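Local coordinates for protein methylmalonyl-CoA carboxyltransferase 5S subunit (Propionibacterium freudenreichii subsp. shermanii, PDB 1RQB) that transfers a carboxyl group from the biotin of the 1.3S subunit to pyruvate, forming oxaloacetate, with one cobalt ion bound per subunit, at residues D138-D142 with P356-S362; T167-H172 with R350-F355; E341-V346 with A370-V374; I365-Q369 with R381-F386; F386-L391 with V405-E410. The contacts are given in a common frame with arbitrary orientation. Residue numbers count along the deposited sequence, not the author numbering.

Contact 1 (D138-D142 with P356-S362)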
# COMPACT_ATOMS: atom_id res chain seq x y z
N ASP A 138 -1.04 -20.73 18.36
CA ASP A 138 -2.24 -21.58 18.41
C ASP A 138 -3.40 -20.74 17.86
O ASP A 138 -3.62 -19.61 18.30
CB ASP A 138 -2.55 -22.01 19.84
CG ASP A 138 -3.78 -22.89 19.91
OD1 ASP A 138 -3.70 -24.08 19.53
OD2 ASP A 138 -4.85 -22.39 20.33
N ALA A 139 -4.15 -21.33 16.93
CA ALA A 139 -5.25 -20.64 16.24
C ALA A 139 -6.33 -20.15 17.22
O ALA A 139 -7.06 -19.22 16.90
CB ALA A 139 -5.86 -21.57 15.19
N MSE A 140 -6.43 -20.75 18.40
CA MSE A 140 -7.47 -20.31 19.35
C MSE A 140 -6.84 -19.55 20.52
O MSE A 140 -7.54 -19.17 21.46
CB MSE A 140 -8.23 -21.52 19.87
CG MSE A 140 -8.79 -22.39 18.76
SE MSE A 140 -10.68 -22.67 18.96
CE MSE A 140 -10.61 -23.95 20.41
N ASN A 141 -5.53 -19.33 20.46
CA ASN A 141 -4.78 -18.63 21.52
C ASN A 141 -4.81 -19.42 22.83
O ASN A 141 -4.76 -18.82 23.91
CB ASN A 141 -5.33 -17.22 21.78
CG ASN A 141 -4.80 -16.20 20.79
OD1 ASN A 141 -3.73 -16.37 20.21
ND2 ASN A 141 -5.55 -15.12 20.61
N ASP A 142 -4.90 -20.74 22.75
CA ASP A 142 -4.87 -21.57 23.96
C ASP A 142 -3.40 -21.87 24.27
O ASP A 142 -2.75 -22.64 23.56
CB ASP A 142 -5.63 -22.88 23.71
CG ASP A 142 -5.73 -23.76 24.96
OD1 ASP A 142 -4.99 -23.52 25.94
OD2 ASP A 142 -6.55 -24.71 24.93
N PRO A 356 -13.38 -17.58 18.66
CA PRO A 356 -11.96 -17.78 18.37
C PRO A 356 -11.54 -16.80 17.27
O PRO A 356 -12.37 -16.28 16.53
CB PRO A 356 -11.91 -19.23 17.89
CG PRO A 356 -13.25 -19.37 17.19
CD PRO A 356 -14.18 -18.73 18.21
N PRO A 357 -10.23 -16.50 17.18
CA PRO A 357 -9.71 -15.59 16.15
C PRO A 357 -10.06 -16.25 14.82
O PRO A 357 -10.03 -17.48 14.72
CB PRO A 357 -8.21 -15.59 16.41
CG PRO A 357 -8.11 -15.87 17.90
CD PRO A 357 -9.16 -16.94 18.10
N LEU A 358 -10.41 -15.48 13.79
CA LEU A 358 -10.78 -16.10 12.52
C LEU A 358 -9.57 -16.27 11.60
O LEU A 358 -9.45 -15.63 10.56
CB LEU A 358 -11.89 -15.30 11.82
CG LEU A 358 -13.24 -15.35 12.55
CD1 LEU A 358 -14.27 -14.61 11.73
CD2 LEU A 358 -13.68 -16.79 12.77
N VAL A 359 -8.68 -17.16 12.01
CA VAL A 359 -7.48 -17.47 11.22
C VAL A 359 -7.56 -18.95 10.84
O VAL A 359 -8.32 -19.70 11.44
CB VAL A 359 -6.20 -17.23 12.03
CG1 VAL A 359 -6.13 -15.79 12.46
CG2 VAL A 359 -6.18 -18.14 13.26
N THR A 360 -6.79 -19.36 9.85
CA THR A 360 -6.80 -20.77 9.45
C THR A 360 -6.35 -21.60 10.66
O THR A 360 -5.39 -21.24 11.34
CB THR A 360 -5.83 -21.03 8.29
OG1 THR A 360 -6.21 -20.21 7.18
CG2 THR A 360 -5.87 -22.50 7.88
N PRO A 361 -7.03 -22.73 10.93
CA PRO A 361 -8.17 -23.33 10.22
C PRO A 361 -9.55 -22.95 10.76
O PRO A 361 -10.57 -23.33 10.21
CB PRO A 361 -7.91 -24.81 10.39
CG PRO A 361 -7.43 -24.86 11.81
CD PRO A 361 -6.46 -23.69 11.89
N SER A 362 -9.57 -22.19 11.85
CA SER A 362 -10.84 -21.79 12.49
C SER A 362 -11.77 -21.09 11.50
O SER A 362 -12.98 -21.31 11.51
CB SER A 362 -10.58 -20.87 13.68
OG SER A 362 -9.81 -21.54 14.67
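The type I turn D138-N141 presents its two central side chains to the proline-rich segment 356-362. A139 gives up the most surface: its CB sits 3.9 Å from V359 CG2, 4.0 Å from P361 CD and 4.0 Å from S362 OG, filling the bend made where the segment curls back through the cis peptide before P361. V359, chi1 m, holds CG2 against the alanine. M140, a selenomethionine with chi1 m and chi3 m, lays its SE 3.8 Å from P356 CB, while the ring of P357 presses its CD to 3.3 Å from A139 O and its CG to 3.8 Å from N141 ND2. No hydrogen bond links the segments; apolar fit does the work. The turn is stiffened from within. D138, chi1 t, swings its carboxylate back so that OD2 accepts from M140 N at 3.0 Å, an Asx turn, and from D142 N at 2.9 Å. N141 OD1 is held by the backbone N of C165. The turn follows strand 133-136 at the C-terminal ends of the TIM-barrel strands, which carry the active site in this fold; the side chain of V359 lies about 9 Å from the bound cobalt.

Contact 2 (T167-H172 with R350-F355)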
# COMPACT_ATOMS: atom_id res chain seq x y z
N THR A 167 -7.16 -10.29 17.38
CA THR A 167 -8.46 -10.27 16.70
C THR A 167 -9.32 -9.20 17.37
O THR A 167 -8.93 -8.61 18.37
CB THR A 167 -9.19 -11.66 16.75
OG1 THR A 167 -10.41 -11.58 16.00
CG2 THR A 167 -9.53 -12.05 18.18
N ILE A 168 -10.46 -8.93 16.75
CA ILE A 168 -11.42 -7.99 17.33
C ILE A 168 -12.69 -8.79 17.64
O ILE A 168 -13.19 -9.52 16.79
CB ILE A 168 -11.75 -6.82 16.37
CG1 ILE A 168 -10.50 -5.93 16.20
CG2 ILE A 168 -12.87 -5.97 16.93
CD1 ILE A 168 -10.67 -4.83 15.16
N SER A 169 -13.17 -8.70 18.87
CA SER A 169 -14.40 -9.40 19.27
C SER A 169 -14.84 -8.85 20.62
O SER A 169 -14.06 -8.21 21.33
CB SER A 169 -14.18 -10.91 19.40
OG SER A 169 -13.79 -11.24 20.72
N PRO A 170 -16.09 -9.12 21.00
CA PRO A 170 -16.63 -8.65 22.28
C PRO A 170 -15.83 -9.09 23.50
O PRO A 170 -15.90 -8.46 24.55
CB PRO A 170 -18.04 -9.23 22.29
CG PRO A 170 -18.41 -9.26 20.83
CD PRO A 170 -17.13 -9.78 20.19
N VAL A 171 -15.05 -10.17 23.38
CA VAL A 171 -14.31 -10.66 24.55
C VAL A 171 -12.81 -10.38 24.46
O VAL A 171 -12.07 -10.71 25.39
CB VAL A 171 -14.53 -12.17 24.78
CG1 VAL A 171 -16.02 -12.43 25.05
CG2 VAL A 171 -14.05 -12.97 23.57
N HIS A 172 -12.32 -9.79 23.38
CA HIS A 172 -10.88 -9.52 23.33
C HIS A 172 -10.63 -8.08 23.77
O HIS A 172 -11.24 -7.14 23.26
CB HIS A 172 -10.32 -9.80 21.93
CG HIS A 172 -10.25 -11.26 21.62
ND1 HIS A 172 -11.33 -11.97 21.14
CD2 HIS A 172 -9.27 -12.17 21.83
CE1 HIS A 172 -11.02 -13.25 21.08
NE2 HIS A 172 -9.77 -13.40 21.49
N ARG A 350 -19.47 -17.90 15.21
CA ARG A 350 -18.21 -17.54 15.89
C ARG A 350 -18.46 -17.43 17.40
O ARG A 350 -17.70 -17.96 18.21
CB ARG A 350 -17.65 -16.22 15.37
CG ARG A 350 -16.32 -15.88 16.03
CD ARG A 350 -15.73 -14.57 15.56
NE ARG A 350 -14.42 -14.38 16.18
CZ ARG A 350 -13.80 -13.21 16.31
NH1 ARG A 350 -14.37 -12.10 15.86
NH2 ARG A 350 -12.62 -13.16 16.91
N LYS A 351 -19.53 -16.73 17.76
CA LYS A 351 -19.89 -16.53 19.17
C LYS A 351 -20.13 -17.89 19.84
O LYS A 351 -19.66 -18.13 20.95
CB LYS A 351 -21.16 -15.68 19.28
CG LYS A 351 -21.71 -15.54 20.69
CD LYS A 351 -22.97 -14.68 20.70
CE LYS A 351 -23.60 -14.61 22.09
NZ LYS A 351 -22.63 -14.14 23.11
N ALA A 352 -20.85 -18.77 19.16
CA ALA A 352 -21.16 -20.09 19.72
C ALA A 352 -19.86 -20.86 20.00
O ALA A 352 -19.77 -21.61 20.97
CB ALA A 352 -22.03 -20.88 18.75
N ALA A 353 -18.86 -20.66 19.15
CA ALA A 353 -17.58 -21.38 19.28
C ALA A 353 -16.66 -20.70 20.29
O ALA A 353 -15.50 -21.09 20.44
CB ALA A 353 -16.91 -21.48 17.92
N GLY A 354 -17.14 -19.67 20.98
CA GLY A 354 -16.30 -19.01 21.95
C GLY A 354 -15.42 -17.88 21.44
O GLY A 354 -14.40 -17.56 22.05
N PHE A 355 -15.80 -17.29 20.31
CA PHE A 355 -15.09 -16.16 19.70
C PHE A 355 -13.63 -16.47 19.36
O PHE A 355 -12.73 -15.73 19.73
CB PHE A 355 -15.13 -14.93 20.61
CG PHE A 355 -16.48 -14.31 20.71
CD1 PHE A 355 -17.19 -14.34 21.91
CD2 PHE A 355 -17.06 -13.70 19.60
CE1 PHE A 355 -18.46 -13.77 22.00
CE2 PHE A 355 -18.32 -13.13 19.68
CZ PHE A 355 -19.03 -13.17 20.89
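T167 meets R350 through its hydroxyl: R350 NH2 makes a weak hydrogen bond to T167 OG1 at 2.9 Å. At I168 the backbone takes over: R350 NH1 donates to I168 O at 3.0 Å, so the all-t arginine reaches two successive residues; its NE bonds to P356 O and NH1 also to Q317 OE1. S169 places CB over one face of the guanidinium, 3.7 Å from R350 NH2. Its OG accepts from V171 N at 3.1 Å, an ST turn, and shares a hydrogen bond with H172 ND1 at 2.6 Å, which fixes the imidazole within the type I turn S169-H172. P170 lies over the ring of F355 in a CH-pi contact, CD 4.0 Å from the centroid, and V171 adds CG2 at 3.7 Å from F355 CB. H172 closes the turn, its CE1 3.3 Å from F355 O. The helix ends at A352, and the turn after it brings F355 to the loop: G354, at positive phi, is the C-prime residue of a Schellman motif, with F355 N bonded to R350 O at 2.9 Å and G354 N to K351 O at 3.0 Å. This joins the loop between strand 159-163 and helix 174-186 of the TIM barrel to the C-terminal end of helix 339-352, with P398 and A399 of a further loop packed beside H172 and V171.

Contact 3 (E341-V346 with A370-V374)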
# COMPACT_ATOMS: atom_id res chain seq x y z
N GLU A 341 -27.16 -13.69 3.95
CA GLU A 341 -27.66 -14.41 5.13
C GLU A 341 -26.52 -15.16 5.81
O GLU A 341 -26.45 -15.23 7.04
CB GLU A 341 -28.75 -15.40 4.73
CG GLU A 341 -29.99 -14.75 4.12
CD GLU A 341 -31.06 -15.76 3.78
OE1 GLU A 341 -31.51 -16.49 4.70
OE2 GLU A 341 -31.47 -15.83 2.60
N VAL A 342 -25.62 -15.72 5.01
CA VAL A 342 -24.47 -16.47 5.53
C VAL A 342 -23.53 -15.53 6.29
O VAL A 342 -22.93 -15.92 7.29
CB VAL A 342 -23.68 -17.14 4.39
CG1 VAL A 342 -22.36 -17.68 4.91
CG2 VAL A 342 -24.50 -18.27 3.79
N MSE A 343 -23.41 -14.30 5.81
CA MSE A 343 -22.53 -13.32 6.45
C MSE A 343 -23.09 -12.90 7.81
O MSE A 343 -22.33 -12.59 8.73
CB MSE A 343 -22.34 -12.09 5.56
CG MSE A 343 -21.65 -12.42 4.25
SE MSE A 343 -21.19 -10.85 3.25
CE MSE A 343 -22.70 -10.80 2.05
N ALA A 344 -24.41 -12.88 7.94
CA ALA A 344 -25.02 -12.50 9.23
C ALA A 344 -24.94 -13.68 10.19
O ALA A 344 -25.06 -13.52 11.41
CB ALA A 344 -26.47 -12.10 9.01
N GLU A 345 -24.71 -14.87 9.64
CA GLU A 345 -24.65 -16.11 10.43
C GLU A 345 -23.25 -16.32 11.01
O GLU A 345 -23.10 -16.87 12.10
CB GLU A 345 -25.04 -17.31 9.54
CG GLU A 345 -25.09 -18.66 10.25
CD GLU A 345 -26.14 -18.72 11.34
OE1 GLU A 345 -27.24 -18.16 11.13
OE2 GLU A 345 -25.87 -19.33 12.40
N VAL A 346 -22.21 -15.89 10.29
CA VAL A 346 -20.83 -16.06 10.75
C VAL A 346 -20.67 -15.56 12.18
O VAL A 346 -20.19 -16.27 13.06
CB VAL A 346 -19.82 -15.33 9.83
CG1 VAL A 346 -18.47 -15.20 10.52
CG2 VAL A 346 -19.66 -16.10 8.52
N ALA A 370 -21.34 -22.00 8.95
CA ALA A 370 -22.26 -20.88 8.71
C ALA A 370 -23.08 -21.17 7.45
O ALA A 370 -24.29 -20.92 7.41
CB ALA A 370 -21.47 -19.58 8.53
N VAL A 371 -22.43 -21.70 6.43
CA VAL A 371 -23.12 -22.03 5.18
C VAL A 371 -24.13 -23.15 5.43
O VAL A 371 -25.23 -23.13 4.87
CB VAL A 371 -22.12 -22.49 4.09
CG1 VAL A 371 -22.87 -22.96 2.86
CG2 VAL A 371 -21.18 -21.36 3.73
N PHE A 372 -23.77 -24.10 6.28
CA PHE A 372 -24.66 -25.23 6.60
C PHE A 372 -25.91 -24.75 7.33
O PHE A 372 -27.02 -25.19 7.04
CB PHE A 372 -23.95 -26.26 7.47
CG PHE A 372 -23.03 -27.18 6.72
CD1 PHE A 372 -22.52 -28.32 7.33
CD2 PHE A 372 -22.67 -26.91 5.40
CE1 PHE A 372 -21.67 -29.18 6.64
CE2 PHE A 372 -21.83 -27.77 4.70
CZ PHE A 372 -21.32 -28.90 5.32
N ASN A 373 -25.73 -23.85 8.29
CA ASN A 373 -26.86 -23.34 9.08
C ASN A 373 -27.88 -22.65 8.17
O ASN A 373 -29.09 -22.78 8.35
CB ASN A 373 -26.37 -22.37 10.15
CG ASN A 373 -25.65 -23.07 11.27
OD1 ASN A 373 -25.40 -24.28 11.20
ND2 ASN A 373 -25.32 -22.33 12.32
N VAL A 374 -27.38 -21.90 7.19
CA VAL A 374 -28.28 -21.17 6.28
C VAL A 374 -28.98 -22.15 5.34
O VAL A 374 -30.13 -21.93 4.95
CB VAL A 374 -27.50 -20.14 5.44
CG1 VAL A 374 -28.45 -19.39 4.52
CG2 VAL A 374 -26.77 -19.17 6.35
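This is a helix-helix contact, largely apolar and buried, between helix 339-352 and helix 362-376 in the helical region that follows the TIM barrel, far from the cobalt site. The axes of the two short segments come within 8.7 Å at an angle of 121°, so the helices cross obliquely. V342 stands at the centre of the apolar patch: its CG2 lies 3.5 Å from V374 CG2 and its CG1 4.0 Å from V371 CG2. One turn on, V346 CG2 packs 3.9 Å from A370 CB; the small side chain of A370 lets the backbones draw together, to 5.4 Å between the CA atoms of V346 and A370. Both segments belong to the conserved carboxylase domain, and helix 320-331 packs on helix 339-352 beside the contact, its M326 touching V342 and V346. E345 spans the edge of the patch. Its CG lies 3.7 Å from A370 O, and chi2 p bends the carboxylate so that OE2 accepts a nearly linear hydrogen bond from N373 ND2 at 3.1 Å. The same carboxylate forms a salt bridge through OE1 with R348, while N373 OD1 accepts from Q369. Nearer the start of helix 339-352, E341 CB rests 4.0 Å from V374 CG1.

Contact 4 (I365-Q369 with R381-F386)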
# COMPACT_ATOMS: atom_id res chain seq x y z
N ILE A 365 -13.50 -23.46 9.10
CA ILE A 365 -14.44 -24.26 9.90
C ILE A 365 -15.71 -23.47 10.22
O ILE A 365 -16.82 -23.97 10.04
CB ILE A 365 -13.79 -24.73 11.22
CG1 ILE A 365 -12.58 -25.61 10.91
CG2 ILE A 365 -14.80 -25.50 12.05
CD1 ILE A 365 -11.80 -26.03 12.14
N VAL A 366 -15.55 -22.24 10.70
CA VAL A 366 -16.71 -21.40 11.05
C VAL A 366 -17.49 -21.04 9.78
O VAL A 366 -18.72 -21.07 9.77
CB VAL A 366 -16.28 -20.11 11.77
CG1 VAL A 366 -17.45 -19.14 11.85
CG2 VAL A 366 -15.80 -20.44 13.17
N GLY A 367 -16.77 -20.69 8.72
CA GLY A 367 -17.43 -20.33 7.48
C GLY A 367 -18.29 -21.46 6.93
O GLY A 367 -19.42 -21.23 6.49
N THR A 368 -17.76 -22.67 6.96
CA THR A 368 -18.49 -23.84 6.45
C THR A 368 -19.75 -24.08 7.28
O THR A 368 -20.83 -24.27 6.74
CB THR A 368 -17.63 -25.10 6.50
OG1 THR A 368 -16.54 -24.95 5.59
CG2 THR A 368 -18.46 -26.33 6.11
N GLN A 369 -19.59 -24.06 8.60
CA GLN A 369 -20.74 -24.30 9.49
C GLN A 369 -21.79 -23.21 9.28
O GLN A 369 -22.99 -23.46 9.39
CB GLN A 369 -20.29 -24.33 10.95
CG GLN A 369 -21.38 -24.75 11.90
CD GLN A 369 -21.99 -26.09 11.49
OE1 GLN A 369 -21.27 -27.05 11.25
NE2 GLN A 369 -23.32 -26.14 11.41
N ARG A 381 -26.97 -29.88 10.67
CA ARG A 381 -25.84 -30.70 10.23
C ARG A 381 -24.54 -29.96 10.55
O ARG A 381 -24.28 -28.88 10.01
CB ARG A 381 -25.90 -30.98 8.72
CG ARG A 381 -24.71 -31.79 8.23
CD ARG A 381 -24.72 -32.02 6.73
NE ARG A 381 -23.54 -32.76 6.29
CZ ARG A 381 -23.25 -33.05 5.02
NH1 ARG A 381 -24.07 -32.66 4.05
NH2 ARG A 381 -22.15 -33.73 4.73
N MSE A 382 -23.74 -30.54 11.43
CA MSE A 382 -22.45 -29.93 11.81
C MSE A 382 -21.30 -30.74 11.21
O MSE A 382 -21.33 -31.97 11.21
CB MSE A 382 -22.30 -29.93 13.33
CG MSE A 382 -23.30 -29.09 14.08
SE MSE A 382 -23.10 -29.28 15.99
CE MSE A 382 -21.18 -29.43 16.08
N THR A 383 -20.30 -30.05 10.70
CA THR A 383 -19.13 -30.74 10.14
C THR A 383 -18.40 -31.42 11.30
O THR A 383 -18.60 -31.06 12.46
CB THR A 383 -18.17 -29.75 9.46
OG1 THR A 383 -17.59 -28.90 10.45
CG2 THR A 383 -18.92 -28.90 8.46
N GLY A 384 -17.56 -32.40 10.99
CA GLY A 384 -16.84 -33.08 12.05
C GLY A 384 -15.87 -32.15 12.76
O GLY A 384 -15.64 -32.27 13.96
N GLU A 385 -15.32 -31.21 12.00
CA GLU A 385 -14.35 -30.24 12.55
C GLU A 385 -15.07 -29.28 13.50
O GLU A 385 -14.57 -28.99 14.58
CB GLU A 385 -13.70 -29.44 11.42
CG GLU A 385 -12.96 -30.28 10.38
CD GLU A 385 -13.89 -31.14 9.54
OE1 GLU A 385 -14.88 -30.59 8.98
OE2 GLU A 385 -13.65 -32.36 9.43
N PHE A 386 -16.24 -28.79 13.10
CA PHE A 386 -16.98 -27.85 13.96
C PHE A 386 -17.36 -28.57 15.26
O PHE A 386 -17.27 -28.00 16.35
CB PHE A 386 -18.25 -27.32 13.30
CG PHE A 386 -18.96 -26.29 14.12
CD1 PHE A 386 -18.45 -24.99 14.22
CD2 PHE A 386 -20.09 -26.61 14.85
CE1 PHE A 386 -19.07 -24.04 15.04
CE2 PHE A 386 -20.72 -25.67 15.67
CZ PHE A 386 -20.21 -24.38 15.77
O HOH W 1 -16.91 -26.68 9.43
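Q369 lays its aliphatic part flat over the F386 ring, CG 3.6 Å from the centroid and 9° off the normal, a CH-pi contact. The pair joins helix 362-376 to the start of helix 384-390 in the conserved carboxylase domain, where the chain doubles back through a short connection. Both ends of the Q369 amide hold the last residues of that connection: NE2 donates to R381 O at 3.2 Å, and OE1 accepts from T383 N at 3.2 Å, while NE2 also bonds to N373 OD1. T383 is the N-cap of the second helix; its OG1 accepts from F386 N at 3.0 Å, and its CG2 meets T368 CG2 at 3.5 Å. One turn before Q369, I365 closes the other end of the contact, with CG2 3.7 Å from F386 CA and CD1 4.0 Å from E385 CB. Between the two helices a water donates to I365 O at 2.8 Å and lies 2.5 Å from T383 OG1.

Contact 5 (F386-L391 with V405-E410)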
# COMPACT_ATOMS: atom_id res chain seq x y z
N PHE A 386 -16.24 -28.79 13.10
CA PHE A 386 -16.98 -27.85 13.96
C PHE A 386 -17.36 -28.57 15.26
O PHE A 386 -17.27 -28.00 16.35
CB PHE A 386 -18.25 -27.32 13.30
CG PHE A 386 -18.96 -26.29 14.12
CD1 PHE A 386 -18.45 -24.99 14.22
CD2 PHE A 386 -20.09 -26.61 14.85
CE1 PHE A 386 -19.07 -24.04 15.04
CE2 PHE A 386 -20.72 -25.67 15.67
CZ PHE A 386 -20.21 -24.38 15.77
N ALA A 387 -17.80 -29.81 15.13
CA ALA A 387 -18.19 -30.61 16.30
C ALA A 387 -17.00 -30.72 17.26
O ALA A 387 -17.16 -30.62 18.47
CB ALA A 387 -18.64 -32.00 15.87
N ASP A 388 -15.81 -30.92 16.70
CA ASP A 388 -14.59 -31.06 17.52
C ASP A 388 -14.29 -29.76 18.26
O ASP A 388 -13.90 -29.79 19.43
CB ASP A 388 -13.40 -31.46 16.64
CG ASP A 388 -13.25 -32.98 16.51
OD1 ASP A 388 -12.45 -33.43 15.66
OD2 ASP A 388 -13.92 -33.72 17.26
N ILE A 389 -14.45 -28.62 17.59
CA ILE A 389 -14.20 -27.33 18.25
C ILE A 389 -15.18 -27.17 19.43
O ILE A 389 -14.78 -26.85 20.54
CB ILE A 389 -14.42 -26.13 17.30
CG1 ILE A 389 -13.36 -26.14 16.20
CG2 ILE A 389 -14.34 -24.83 18.08
CD1 ILE A 389 -13.45 -24.95 15.25
N MSE A 390 -16.46 -27.42 19.17
CA MSE A 390 -17.50 -27.26 20.19
C MSE A 390 -17.26 -28.22 21.37
O MSE A 390 -17.59 -27.88 22.51
CB MSE A 390 -18.89 -27.52 19.61
CG MSE A 390 -19.33 -26.53 18.54
SE MSE A 390 -19.39 -24.71 19.22
CE MSE A 390 -20.25 -25.04 20.93
N LEU A 391 -16.68 -29.38 21.11
CA LEU A 391 -16.48 -30.37 22.18
C LEU A 391 -15.11 -30.21 22.86
O LEU A 391 -14.77 -30.98 23.75
CB LEU A 391 -16.65 -31.79 21.63
CG LEU A 391 -18.06 -32.02 21.07
CD1 LEU A 391 -18.11 -33.30 20.27
CD2 LEU A 391 -19.05 -32.04 22.22
N VAL A 405 -25.35 -25.47 22.01
CA VAL A 405 -24.70 -25.99 20.79
C VAL A 405 -23.73 -27.12 21.15
O VAL A 405 -23.51 -28.03 20.36
CB VAL A 405 -23.95 -24.90 20.04
CG1 VAL A 405 -23.40 -25.47 18.73
CG2 VAL A 405 -24.88 -23.73 19.77
N VAL A 406 -23.15 -27.05 22.34
CA VAL A 406 -22.22 -28.10 22.78
C VAL A 406 -22.99 -29.42 22.87
O VAL A 406 -22.56 -30.45 22.37
CB VAL A 406 -21.63 -27.78 24.16
CG1 VAL A 406 -20.87 -28.98 24.68
CG2 VAL A 406 -20.70 -26.58 24.06
N LYS A 407 -24.15 -29.34 23.51
CA LYS A 407 -25.02 -30.51 23.70
C LYS A 407 -25.35 -31.13 22.34
O LYS A 407 -25.23 -32.34 22.16
CB LYS A 407 -26.29 -30.08 24.43
CG LYS A 407 -27.22 -31.21 24.85
CD LYS A 407 -28.40 -30.67 25.64
CE LYS A 407 -29.34 -31.77 26.11
NZ LYS A 407 -30.47 -31.21 26.91
N LEU A 408 -25.73 -30.30 21.38
CA LEU A 408 -26.08 -30.79 20.04
C LEU A 408 -24.88 -31.50 19.41
O LEU A 408 -25.03 -32.51 18.74
CB LEU A 408 -26.52 -29.63 19.14
CG LEU A 408 -27.76 -28.86 19.58
CD1 LEU A 408 -28.10 -27.81 18.53
CD2 LEU A 408 -28.93 -29.83 19.76
N ALA A 409 -23.68 -30.95 19.62
CA ALA A 409 -22.45 -31.53 19.04
C ALA A 409 -22.20 -32.92 19.61
O ALA A 409 -21.78 -33.83 18.90
CB ALA A 409 -21.26 -30.62 19.33
N GLU A 410 -22.45 -33.09 20.90
CA GLU A 410 -22.23 -34.38 21.56
C GLU A 410 -23.24 -35.41 21.07
O GLU A 410 -22.93 -36.60 20.94
CB GLU A 410 -22.35 -34.22 23.08
CG GLU A 410 -22.23 -35.53 23.84
CD GLU A 410 -22.08 -35.32 25.34
OE1 GLU A 410 -22.59 -34.30 25.85
OE2 GLU A 410 -21.47 -36.18 26.00
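The axes of helix 386-390 and helix 405-410 approach to 9.0 Å with 125° between their directions, forming a helix-helix packing in the conserved carboxylase domain. The backbones come nearest at A387 and A409, CA atoms 5.1 Å apart, and at M390 and V406, 5.4 Å; A409 CB meets A387 O at 4.2 Å, and alanine at both positions is compatible with so close an approach. No hydrogen bond crosses, and the contact is made by apolar side chains. M390, a selenomethionine with all three chi angles m, curls its CE to 3.5 Å from V406 CG2 and 3.8 Å from V405 CB, while its CB lies 3.9 Å from A409 CB. F386, one face of whose ring is covered by Q369 of helix 362-376, turns its edge to V405, with F386 CE2 4.1 Å from V405 CG1. L391, next along the chain, also packs on A409: its CD2 sits 3.9 Å from A409 CB, 3.9 Å from V406 O and 3.8 Å from E410 N.

Overall arrangement
Contacts 1 and 2 tie the TIM barrel to the conserved carboxylase domain, and contacts 3, 4 and 5 pack that domain's helices together. Along the chain contact 2 is nested inside the loop closed by contact 1; contact 3 crosses contacts 1, 2 and 4, and contact 5 follows contact 4. The centres of contacts 1 and 2 lie 11 Å apart, bridged by R350 NE and P356 O at 2.8 Å. Helix 339-352 serves contacts 2 and 3, helix 362-376 contacts 3 and 4, and helix 384-390 contacts 4 and 5, which share F386 with centres 10 Å apart. Four successive helices, 339-352 to 403-413, thus pack away from the barrel; contact 1 neighbours the cobalt site.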